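Local coordinates for FixK2 protein (Bradyrhizobium japonicum, PDB 4I2O) that probably acts as a CRP/FNR-type transcription factor, a two-subunit regulator that binds DNA through helix-turn-helix domains and is linked to nitrogen fixation, at residues A157-E167 against Y190-A201; S203-L211 against R222-L230. The protein carries 1 engineered substitution. All blocks are in the same frame, centred on the assembly; numbering follows the deposited sequence.

Interaction 1 (A157-E167 against Y190-A201); sequences AMERVATFLLE and YLGLTLETVSRA. With nucleotides of chain D.
Arg-160 ties its helix to a backbone carbonyl at the turn of the helix-turn-helix: NH1 donates to Leu-191 O over 2.9 Å, nearly straight at 164°, with the oxygen at the guanidinium edge and in its plane. NE goes back to Lys-155 O, just ahead of its own helix, which helps fix the group. The chain runs extended from CG to NE across Leu-193, its CD 4.0 Å from Leu-193 CG. Gly-192, with positive phi, turns the backbone after helix 184-191. Next to Arg-160 along helix 157-167, Val-161 borders Ala-201 CB with both branches, CG2 at 3.8 Å, and CG2 also reaches Leu-191 CD1. Farther along, Tyr-190 CD2 packs against Phe-164 CD1 at 3.7 Å, and Tyr-190 OH donates to the syn lone pair of Glu-167 OE1 at 2.6 Å, the carboxylate turned 28° from the ring. Glu-167 OE2 has further partners in Arg-171 and His-144, so the carboxylate is tied on both oxygens. At the other end Ala-157 N donates to OP1 of DA18 of chain D at 2.7 Å, while OP2 of DA19 of chain D is gripped by Thr-194 N, Thr-194 OG1 and Thr-197 OG1, the last at 2.6 Å. Thr-194 also N-caps helix 195-207, whose Glu-196 and Arg-200 reach bases, as expected of a recognition helix. Apolar packing is thus bracketed by the Tyr-190/Glu-167 bond and the phosphate bonds, and probably helps hold Ala-157 N and the Thr-194/Thr-197 group at the spacing of two successive phosphates.

Interaction 2 (S203-L211 against R222-L230); sequences SQLHTQGIL and RNRQRLHNL. With nucleotides of chain C.
Ile-210 is the bump here, and Arg-226, Leu-227 and Leu-230 form the hollow. Ile-210 CG1, beside the backbone N (chi1 -62°), sits over the centre of one face of the Arg-226 guanidinium, 3.4 Å above the plane, while CG2 leans on Leu-227 CD1 at 3.8 Å and CD1 reaches toward Leu-230. Leu-205 closes the pocket from the side: the side chains of Leu-205 and Leu-230 slide past each other in opposite directions, CD2 to CD1 3.6 Å, and Leu-205 and Leu-227 cross at about a right angle. Arg-226, bent at chi3 (73°), folds back over Ile-210 so that NH1 and NH2 both donate to Gln-208 O, which lies in the guanidinium plane at the group's end; NH1 to Gln-208 O is 3.2 Å. That carbonyl stands just before Gly-209, whose positive phi completes a Schellman motif ending helix 195-207. Beyond it, Arg-222 N donates to Ile-210 O at 2.8 Å, and Asn-223 N-caps the following helix, its OD1 accepting from Arg-226 N. Leu-205 and Leu-227 both touch Leu-165 of helix 157-172, and Leu-227 also rests on Leu-221 of strand 218-221, so the pocket lies between that helix and the small antiparallel sheet.

In the fold
Following the chain, helix 157-172 comes first, then strand 177-179 and helix 184-191; interaction 1 closes this first loop where the turn and helix 195-207 come back onto helix 157-167. Interaction 2 opens only after that, at the end of the same helix 195-207, and closes a shorter loop through the hairpin strands 211-213 and 218-221 to helix 224-228. The two are in series, neither nesting nor crossing, with centres about 13 Å apart. They meet directly where Leu-165 packs on Leu-205 and Ala-162 on the backbone of Leu-227. Together they tie four helices and the sheet into one winged helix-turn-helix domain, with helix 195-207 shared between them.

Interaction 1 (A157-E167 against Y190-A201)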
# COMPACT_ATOMS: atom_id res chain seq x y z
N ALA A 157 -11.05 14.93 -0.52
CA ALA A 157 -11.55 14.43 -1.82
C ALA A 157 -10.88 15.22 -2.97
O ALA A 157 -10.44 14.68 -4.00
CB ALA A 157 -13.10 14.59 -1.86
N MET A 158 -10.79 16.52 -2.84
CA MET A 158 -10.17 17.29 -3.93
C MET A 158 -8.68 16.99 -4.11
O MET A 158 -8.18 16.84 -5.25
CB MET A 158 -10.38 18.77 -3.74
CG MET A 158 -9.76 19.66 -4.88
SD MET A 158 -10.40 19.32 -6.58
CE MET A 158 -11.93 20.25 -6.39
N GLU A 159 -7.96 16.88 -3.01
CA GLU A 159 -6.55 16.41 -3.12
C GLU A 159 -6.38 15.09 -3.79
O GLU A 159 -5.37 14.85 -4.53
CB GLU A 159 -5.93 16.39 -1.68
CG GLU A 159 -5.76 17.77 -1.07
CD GLU A 159 -5.46 17.68 0.44
OE1 GLU A 159 -5.71 16.59 1.05
OE2 GLU A 159 -5.14 18.74 1.05
N ARG A 160 -7.29 14.14 -3.52
CA ARG A 160 -7.22 12.84 -4.16
C ARG A 160 -7.46 12.97 -5.64
O ARG A 160 -6.76 12.34 -6.44
CB ARG A 160 -8.28 11.87 -3.60
CG ARG A 160 -8.12 11.61 -2.07
CD ARG A 160 -9.24 10.73 -1.55
NE ARG A 160 -9.08 10.73 -0.05
CZ ARG A 160 -9.43 9.73 0.76
NH1 ARG A 160 -9.97 8.61 0.29
NH2 ARG A 160 -9.22 9.86 2.09
N VAL A 161 -8.45 13.74 -6.02
CA VAL A 161 -8.72 13.87 -7.46
C VAL A 161 -7.61 14.59 -8.21
O VAL A 161 -7.22 14.19 -9.32
CB VAL A 161 -10.10 14.60 -7.67
CG1 VAL A 161 -10.33 14.95 -9.20
CG2 VAL A 161 -11.24 13.64 -7.20
N ALA A 162 -7.04 15.62 -7.61
CA ALA A 162 -5.95 16.32 -8.25
C ALA A 162 -4.74 15.38 -8.35
O ALA A 162 -4.04 15.38 -9.36
CB ALA A 162 -5.59 17.56 -7.47
N THR A 163 -4.50 14.59 -7.30
CA THR A 163 -3.37 13.61 -7.38
C THR A 163 -3.60 12.68 -8.58
O THR A 163 -2.70 12.45 -9.37
CB THR A 163 -3.26 12.77 -6.11
OG1 THR A 163 -2.99 13.68 -5.07
CG2 THR A 163 -2.04 11.78 -6.22
N PHE A 164 -4.82 12.15 -8.68
CA PHE A 164 -5.18 11.20 -9.72
C PHE A 164 -4.97 11.83 -11.08
O PHE A 164 -4.34 11.22 -11.98
CB PHE A 164 -6.64 10.78 -9.55
CG PHE A 164 -7.21 10.08 -10.77
CD1 PHE A 164 -6.92 8.71 -10.98
CD2 PHE A 164 -8.01 10.76 -11.66
CE1 PHE A 164 -7.42 8.01 -12.07
CE2 PHE A 164 -8.54 10.09 -12.83
CZ PHE A 164 -8.25 8.70 -13.01
N LEU A 165 -5.50 13.03 -11.31
CA LEU A 165 -5.33 13.68 -12.65
C LEU A 165 -3.87 13.89 -13.03
O LEU A 165 -3.44 13.67 -14.16
CB LEU A 165 -5.99 15.02 -12.64
CG LEU A 165 -7.52 14.96 -12.61
CD1 LEU A 165 -8.16 16.33 -12.24
CD2 LEU A 165 -8.10 14.36 -13.92
N LEU A 166 -3.06 14.33 -12.07
CA LEU A 166 -1.63 14.44 -12.33
C LEU A 166 -0.91 13.13 -12.62
O LEU A 166 -0.03 13.09 -13.49
CB LEU A 166 -0.95 15.20 -11.18
CG LEU A 166 -1.34 16.70 -11.02
CD1 LEU A 166 -0.87 17.13 -9.61
CD2 LEU A 166 -0.69 17.56 -12.08
N GLU A 167 -1.27 12.07 -11.89
CA GLU A 167 -0.72 10.74 -12.17
C GLU A 167 -1.12 10.30 -13.59
O GLU A 167 -0.28 9.78 -14.38
CB GLU A 167 -1.24 9.72 -11.15
CG GLU A 167 -0.66 8.34 -11.42
CD GLU A 167 -1.18 7.25 -10.54
OE1 GLU A 167 -2.24 7.38 -9.86
OE2 GLU A 167 -0.53 6.20 -10.50
N TYR A 190 -10.68 3.71 -6.97
CA TYR A 190 -9.22 3.87 -6.81
C TYR A 190 -8.91 4.87 -5.72
O TYR A 190 -7.95 4.71 -4.96
CB TYR A 190 -8.67 4.42 -8.15
CG TYR A 190 -7.14 4.62 -8.27
CD1 TYR A 190 -6.22 3.58 -7.98
CD2 TYR A 190 -6.63 5.83 -8.70
CE1 TYR A 190 -4.84 3.76 -8.18
CE2 TYR A 190 -5.24 6.01 -8.90
CZ TYR A 190 -4.38 4.97 -8.65
OH TYR A 190 -3.02 5.10 -8.88
N LEU A 191 -9.77 5.87 -5.57
CA LEU A 191 -9.49 6.99 -4.65
C LEU A 191 -10.24 6.90 -3.31
O LEU A 191 -10.15 7.83 -2.53
CB LEU A 191 -9.88 8.37 -5.29
CG LEU A 191 -9.18 8.67 -6.63
CD1 LEU A 191 -9.68 10.04 -7.19
CD2 LEU A 191 -7.65 8.66 -6.32
N GLY A 192 -10.98 5.82 -3.04
CA GLY A 192 -11.70 5.70 -1.76
C GLY A 192 -12.85 6.68 -1.69
O GLY A 192 -13.23 7.13 -0.61
N LEU A 193 -13.43 7.02 -2.85
CA LEU A 193 -14.56 8.04 -2.95
C LEU A 193 -15.70 7.46 -3.76
O LEU A 193 -15.53 6.45 -4.42
CB LEU A 193 -14.07 9.33 -3.70
CG LEU A 193 -12.88 10.09 -3.05
CD1 LEU A 193 -12.39 11.19 -4.01
CD2 LEU A 193 -13.38 10.68 -1.69
N THR A 194 -16.88 8.11 -3.74
CA THR A 194 -17.99 7.76 -4.67
C THR A 194 -17.75 8.44 -5.98
O THR A 194 -17.03 9.47 -6.08
CB THR A 194 -19.39 8.23 -4.12
OG1 THR A 194 -19.33 9.64 -3.94
CG2 THR A 194 -19.71 7.57 -2.77
N LEU A 195 -18.33 7.86 -7.03
CA LEU A 195 -18.23 8.46 -8.35
C LEU A 195 -18.88 9.85 -8.37
O LEU A 195 -18.40 10.74 -9.11
CB LEU A 195 -18.89 7.49 -9.34
CG LEU A 195 -20.41 7.29 -9.32
CD1 LEU A 195 -21.27 8.35 -10.15
CD2 LEU A 195 -20.84 5.88 -9.77
N GLU A 196 -19.89 10.11 -7.55
CA GLU A 196 -20.53 11.43 -7.51
C GLU A 196 -19.53 12.46 -6.98
O GLU A 196 -19.43 13.56 -7.49
CB GLU A 196 -21.74 11.43 -6.56
CG GLU A 196 -22.93 10.65 -7.08
CD GLU A 196 -23.05 9.27 -6.49
OE1 GLU A 196 -21.99 8.59 -6.27
OE2 GLU A 196 -24.22 8.89 -6.19
N THR A 197 -18.84 12.12 -5.89
CA THR A 197 -17.83 13.04 -5.40
C THR A 197 -16.74 13.33 -6.42
O THR A 197 -16.30 14.49 -6.60
CB THR A 197 -17.23 12.45 -4.11
OG1 THR A 197 -18.29 12.57 -3.13
CG2 THR A 197 -16.04 13.33 -3.63
N VAL A 198 -16.23 12.29 -7.07
CA VAL A 198 -15.28 12.50 -8.18
C VAL A 198 -15.88 13.41 -9.25
O VAL A 198 -15.25 14.37 -9.68
CB VAL A 198 -14.84 11.14 -8.77
CG1 VAL A 198 -14.01 11.34 -10.06
CG2 VAL A 198 -14.02 10.35 -7.74
N SER A 199 -17.12 13.14 -9.67
CA SER A 199 -17.75 14.04 -10.69
C SER A 199 -17.75 15.50 -10.24
O SER A 199 -17.42 16.41 -11.02
CB SER A 199 -19.20 13.59 -10.90
OG SER A 199 -19.83 14.29 -11.98
N ARG A 200 -18.12 15.74 -8.97
CA ARG A 200 -18.21 17.11 -8.48
C ARG A 200 -16.88 17.82 -8.47
O ARG A 200 -16.81 19.01 -8.80
CB ARG A 200 -18.83 17.15 -7.02
CG ARG A 200 -20.20 16.46 -6.90
CD ARG A 200 -20.80 16.57 -5.42
NE ARG A 200 -21.69 15.44 -5.14
CZ ARG A 200 -22.94 15.36 -5.59
NH1 ARG A 200 -23.47 16.33 -6.35
NH2 ARG A 200 -23.66 14.28 -5.29
N ALA A 201 -15.82 17.10 -8.10
CA ALA A 201 -14.50 17.70 -8.04
C ALA A 201 -14.06 18.03 -9.46
O ALA A 201 -13.51 19.11 -9.73
CB ALA A 201 -13.49 16.72 -7.40
P DA D 19 -17.45 9.78 -0.42
OP1 DA D 19 -16.60 8.54 -0.36
OP2 DA D 19 -17.68 10.46 -1.73
O5' DA D 19 -18.81 9.40 0.29
C5' DA D 19 -18.86 8.93 1.63
C4' DA D 19 -20.26 8.39 1.89
O4' DA D 19 -21.18 9.53 2.06
C3' DA D 19 -20.91 7.55 0.78
O3' DA D 19 -21.55 6.44 1.52
C2' DA D 19 -21.88 8.48 0.05
C1' DA D 19 -22.23 9.53 1.13
N9 DA D 19 -22.31 10.87 0.58
C8 DA D 19 -21.43 11.57 -0.19
N7 DA D 19 -21.81 12.81 -0.53
C5 DA D 19 -23.04 12.92 0.09
C6 DA D 19 -23.93 14.00 0.15
N6 DA D 19 -23.71 15.18 -0.47
N1 DA D 19 -25.09 13.82 0.85
C2 DA D 19 -25.27 12.63 1.47
N3 DA D 19 -24.49 11.55 1.51
C4 DA D 19 -23.37 11.74 0.77
P DA D 18 -14.16 15.88 1.51
OP1 DA D 18 -12.69 15.46 1.56
OP2 DA D 18 -14.60 16.92 0.63
O5' DA D 18 -15.12 14.67 1.11
C5' DA D 18 -15.05 13.53 2.00
C4' DA D 18 -16.29 12.67 1.89
O4' DA D 18 -17.43 13.41 2.48
C3' DA D 18 -16.66 12.22 0.47
O3' DA D 18 -16.76 10.78 0.63
C2' DA D 18 -17.97 13.00 0.26
C1' DA D 18 -18.54 13.08 1.66
N9 DA D 18 -19.52 14.20 1.76
C8 DA D 18 -19.40 15.49 1.28
N7 DA D 18 -20.45 16.26 1.60
C5 DA D 18 -21.32 15.39 2.25
C6 DA D 18 -22.59 15.55 2.82
N6 DA D 18 -23.27 16.69 2.82
N1 DA D 18 -23.12 14.48 3.46
C2 DA D 18 -22.48 13.32 3.52
N3 DA D 18 -21.27 13.04 3.02
C4 DA D 18 -20.75 14.13 2.39
P DT D 20 -22.37 5.31 0.78
OP1 DT D 20 -22.42 4.15 1.72
OP2 DT D 20 -21.87 5.20 -0.64
O5' DT D 20 -23.86 5.92 0.57
C5' DT D 20 -24.62 6.21 1.82
C4' DT D 20 -25.91 6.90 1.36
O4' DT D 20 -25.53 8.10 0.71
C3' DT D 20 -26.71 6.17 0.32
O3' DT D 20 -27.96 5.98 0.99
C2' DT D 20 -26.92 7.10 -0.89
C1' DT D 20 -26.55 8.42 -0.22
N1 DT D 20 -26.00 9.56 -0.99
C2 DT D 20 -26.69 10.77 -1.02
O2 DT D 20 -27.75 10.96 -0.47
N3 DT D 20 -26.08 11.77 -1.70
C4 DT D 20 -24.91 11.63 -2.40
O4 DT D 20 -24.37 12.52 -3.00
C5 DT D 20 -24.23 10.38 -2.34
C7 DT D 20 -22.95 10.27 -3.16
C6 DT D 20 -24.82 9.39 -1.68

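Interaction 2 (S203-L211 against R222-L230)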
# COMPACT_ATOMS: atom_id res chain seq x y z
N SER A 203 -16.06 18.61 -12.01
CA SER A 203 -16.87 19.77 -12.41
C SER A 203 -16.33 21.08 -11.91
O SER A 203 -16.30 22.08 -12.62
CB SER A 203 -18.34 19.63 -11.97
OG SER A 203 -19.03 18.63 -12.72
N GLN A 204 -15.91 21.09 -10.65
CA GLN A 204 -15.35 22.27 -10.08
C GLN A 204 -14.04 22.70 -10.76
O GLN A 204 -13.84 23.91 -10.99
CB GLN A 204 -15.13 22.00 -8.56
CG GLN A 204 -14.63 23.16 -7.75
CD GLN A 204 -14.46 22.76 -6.30
OE1 GLN A 204 -15.04 21.75 -5.86
NE2 GLN A 204 -13.66 23.52 -5.55
N LEU A 205 -13.17 21.72 -11.08
CA LEU A 205 -11.87 22.02 -11.73
C LEU A 205 -12.12 22.59 -13.11
O LEU A 205 -11.44 23.54 -13.56
CB LEU A 205 -10.96 20.77 -11.83
CG LEU A 205 -10.56 20.19 -10.47
CD1 LEU A 205 -9.91 18.75 -10.64
CD2 LEU A 205 -9.59 21.18 -9.80
N HIS A 206 -13.12 22.02 -13.79
CA HIS A 206 -13.54 22.55 -15.09
C HIS A 206 -14.00 24.00 -15.01
O HIS A 206 -13.60 24.86 -15.83
CB HIS A 206 -14.66 21.70 -15.67
CG HIS A 206 -15.13 22.17 -17.03
ND1 HIS A 206 -16.40 22.62 -17.25
CD2 HIS A 206 -14.48 22.25 -18.22
CE1 HIS A 206 -16.52 23.00 -18.52
NE2 HIS A 206 -15.37 22.76 -19.13
N THR A 207 -14.88 24.30 -14.06
CA THR A 207 -15.48 25.64 -13.94
C THR A 207 -14.39 26.66 -13.59
O THR A 207 -14.44 27.79 -14.05
CB THR A 207 -16.56 25.64 -12.83
OG1 THR A 207 -17.68 24.86 -13.27
CG2 THR A 207 -17.02 27.05 -12.53
N GLN A 208 -13.37 26.23 -12.85
CA GLN A 208 -12.26 27.13 -12.48
C GLN A 208 -11.22 27.31 -13.60
O GLN A 208 -10.30 28.10 -13.44
CB GLN A 208 -11.54 26.59 -11.24
CG GLN A 208 -12.19 26.96 -9.90
CD GLN A 208 -11.78 26.00 -8.80
OE1 GLN A 208 -12.63 25.47 -8.09
NE2 GLN A 208 -10.48 25.75 -8.67
N GLY A 209 -11.35 26.56 -14.70
CA GLY A 209 -10.43 26.74 -15.83
C GLY A 209 -9.20 25.84 -15.71
O GLY A 209 -8.26 25.94 -16.50
N ILE A 210 -9.20 24.94 -14.72
CA ILE A 210 -8.06 24.04 -14.56
C ILE A 210 -7.97 22.89 -15.54
O ILE A 210 -6.86 22.48 -15.92
CB ILE A 210 -7.88 23.62 -13.09
CG1 ILE A 210 -7.61 24.87 -12.26
CG2 ILE A 210 -6.72 22.59 -12.93
CD1 ILE A 210 -7.67 24.58 -10.72
N LEU A 211 -9.11 22.36 -16.00
CA LEU A 211 -9.05 21.34 -17.03
C LEU A 211 -10.09 21.64 -18.08
O LEU A 211 -11.00 22.43 -17.85
CB LEU A 211 -9.30 19.97 -16.44
CG LEU A 211 -10.54 19.69 -15.61
CD1 LEU A 211 -11.75 19.27 -16.48
CD2 LEU A 211 -10.19 18.60 -14.61
N ARG A 222 -5.24 22.21 -18.17
CA ARG A 222 -4.88 23.55 -18.66
C ARG A 222 -3.85 24.27 -17.80
O ARG A 222 -3.16 25.19 -18.29
CB ARG A 222 -6.13 24.44 -18.76
CG ARG A 222 -7.25 23.81 -19.57
CD ARG A 222 -7.95 24.84 -20.41
NE ARG A 222 -8.96 24.23 -21.27
CZ ARG A 222 -8.69 23.62 -22.42
NH1 ARG A 222 -7.44 23.53 -22.85
NH2 ARG A 222 -9.68 23.09 -23.14
N ASN A 223 -3.76 23.90 -16.51
CA ASN A 223 -2.75 24.47 -15.62
C ASN A 223 -2.32 23.42 -14.61
O ASN A 223 -3.01 23.22 -13.59
CB ASN A 223 -3.34 25.66 -14.88
CG ASN A 223 -2.28 26.48 -14.14
OD1 ASN A 223 -1.24 25.96 -13.71
ND2 ASN A 223 -2.54 27.77 -14.01
N ARG A 224 -1.20 22.73 -14.88
CA ARG A 224 -0.76 21.66 -14.00
C ARG A 224 -0.31 22.25 -12.67
O ARG A 224 -0.49 21.64 -11.63
CB ARG A 224 0.36 20.81 -14.64
CG ARG A 224 -0.12 20.09 -15.92
CD ARG A 224 1.03 19.41 -16.70
NE ARG A 224 0.50 18.55 -17.75
CZ ARG A 224 -0.04 19.02 -18.88
NH1 ARG A 224 -0.12 20.33 -19.09
NH2 ARG A 224 -0.52 18.18 -19.81
N GLN A 225 0.27 23.44 -12.69
CA GLN A 225 0.72 24.05 -11.42
C GLN A 225 -0.45 24.30 -10.48
O GLN A 225 -0.37 23.96 -9.27
CB GLN A 225 1.48 25.36 -11.68
CG GLN A 225 2.18 25.94 -10.45
CD GLN A 225 3.10 24.94 -9.79
OE1 GLN A 225 4.06 24.44 -10.42
NE2 GLN A 225 2.83 24.62 -8.52
N ARG A 226 -1.53 24.87 -11.00
CA ARG A 226 -2.69 25.09 -10.13
C ARG A 226 -3.22 23.80 -9.58
O ARG A 226 -3.69 23.74 -8.44
CB ARG A 226 -3.81 25.83 -10.85
CG ARG A 226 -3.60 27.34 -10.90
CD ARG A 226 -4.66 28.05 -11.75
NE ARG A 226 -5.97 28.10 -11.10
CZ ARG A 226 -7.11 28.24 -11.76
NH1 ARG A 226 -7.09 28.33 -13.10
NH2 ARG A 226 -8.25 28.28 -11.09
N LEU A 227 -3.19 22.75 -10.38
CA LEU A 227 -3.69 21.46 -9.92
C LEU A 227 -2.74 20.84 -8.90
O LEU A 227 -3.19 20.19 -7.94
CB LEU A 227 -3.91 20.50 -11.12
CG LEU A 227 -4.72 19.23 -10.96
CD1 LEU A 227 -6.17 19.58 -10.61
CD2 LEU A 227 -4.65 18.38 -12.25
N HIS A 228 -1.43 21.00 -9.12
CA HIS A 228 -0.45 20.52 -8.14
C HIS A 228 -0.70 21.24 -6.82
O HIS A 228 -0.54 20.65 -5.75
CB HIS A 228 0.96 20.94 -8.56
CG HIS A 228 1.91 19.81 -8.76
ND1 HIS A 228 2.47 19.11 -7.72
CD2 HIS A 228 2.42 19.27 -9.91
CE1 HIS A 228 3.28 18.18 -8.21
NE2 HIS A 228 3.26 18.25 -9.53
N ASN A 229 -1.06 22.52 -6.87
CA ASN A 229 -1.33 23.24 -5.59
C ASN A 229 -2.53 22.74 -4.80
O ASN A 229 -2.72 23.17 -3.64
CB ASN A 229 -1.55 24.73 -5.80
CG ASN A 229 -0.34 25.40 -6.36
OD1 ASN A 229 0.77 24.86 -6.31
ND2 ASN A 229 -0.55 26.57 -6.96
N LEU A 230 -3.38 21.96 -5.45
CA LEU A 230 -4.57 21.41 -4.81
C LEU A 230 -4.31 20.01 -4.30
O LEU A 230 -5.18 19.43 -3.64
CB LEU A 230 -5.73 21.35 -5.80
CG LEU A 230 -6.25 22.71 -6.30
CD1 LEU A 230 -7.39 22.46 -7.24
CD2 LEU A 230 -6.73 23.57 -5.12
P DT C 9 -22.49 19.56 -13.98
OP1 DT C 9 -22.62 20.67 -14.95
OP2 DT C 9 -21.30 19.43 -13.10
O5' DT C 9 -23.72 19.53 -12.95
C5' DT C 9 -25.08 19.72 -13.48
C4' DT C 9 -25.97 19.37 -12.30
O4' DT C 9 -25.83 17.98 -11.90
C3' DT C 9 -25.68 20.16 -11.03
O3' DT C 9 -26.77 21.08 -10.91
C2' DT C 9 -25.75 19.14 -9.91
C1' DT C 9 -26.32 17.91 -10.57
N1 DT C 9 -25.89 16.56 -10.06
C2 DT C 9 -26.90 15.65 -9.76
O2 DT C 9 -28.11 15.91 -9.84
N3 DT C 9 -26.48 14.43 -9.34
C4 DT C 9 -25.17 14.00 -9.22
O4 DT C 9 -24.91 12.85 -8.85
C5 DT C 9 -24.15 14.97 -9.56
C7 DT C 9 -22.68 14.56 -9.44
C6 DT C 9 -24.55 16.18 -10.00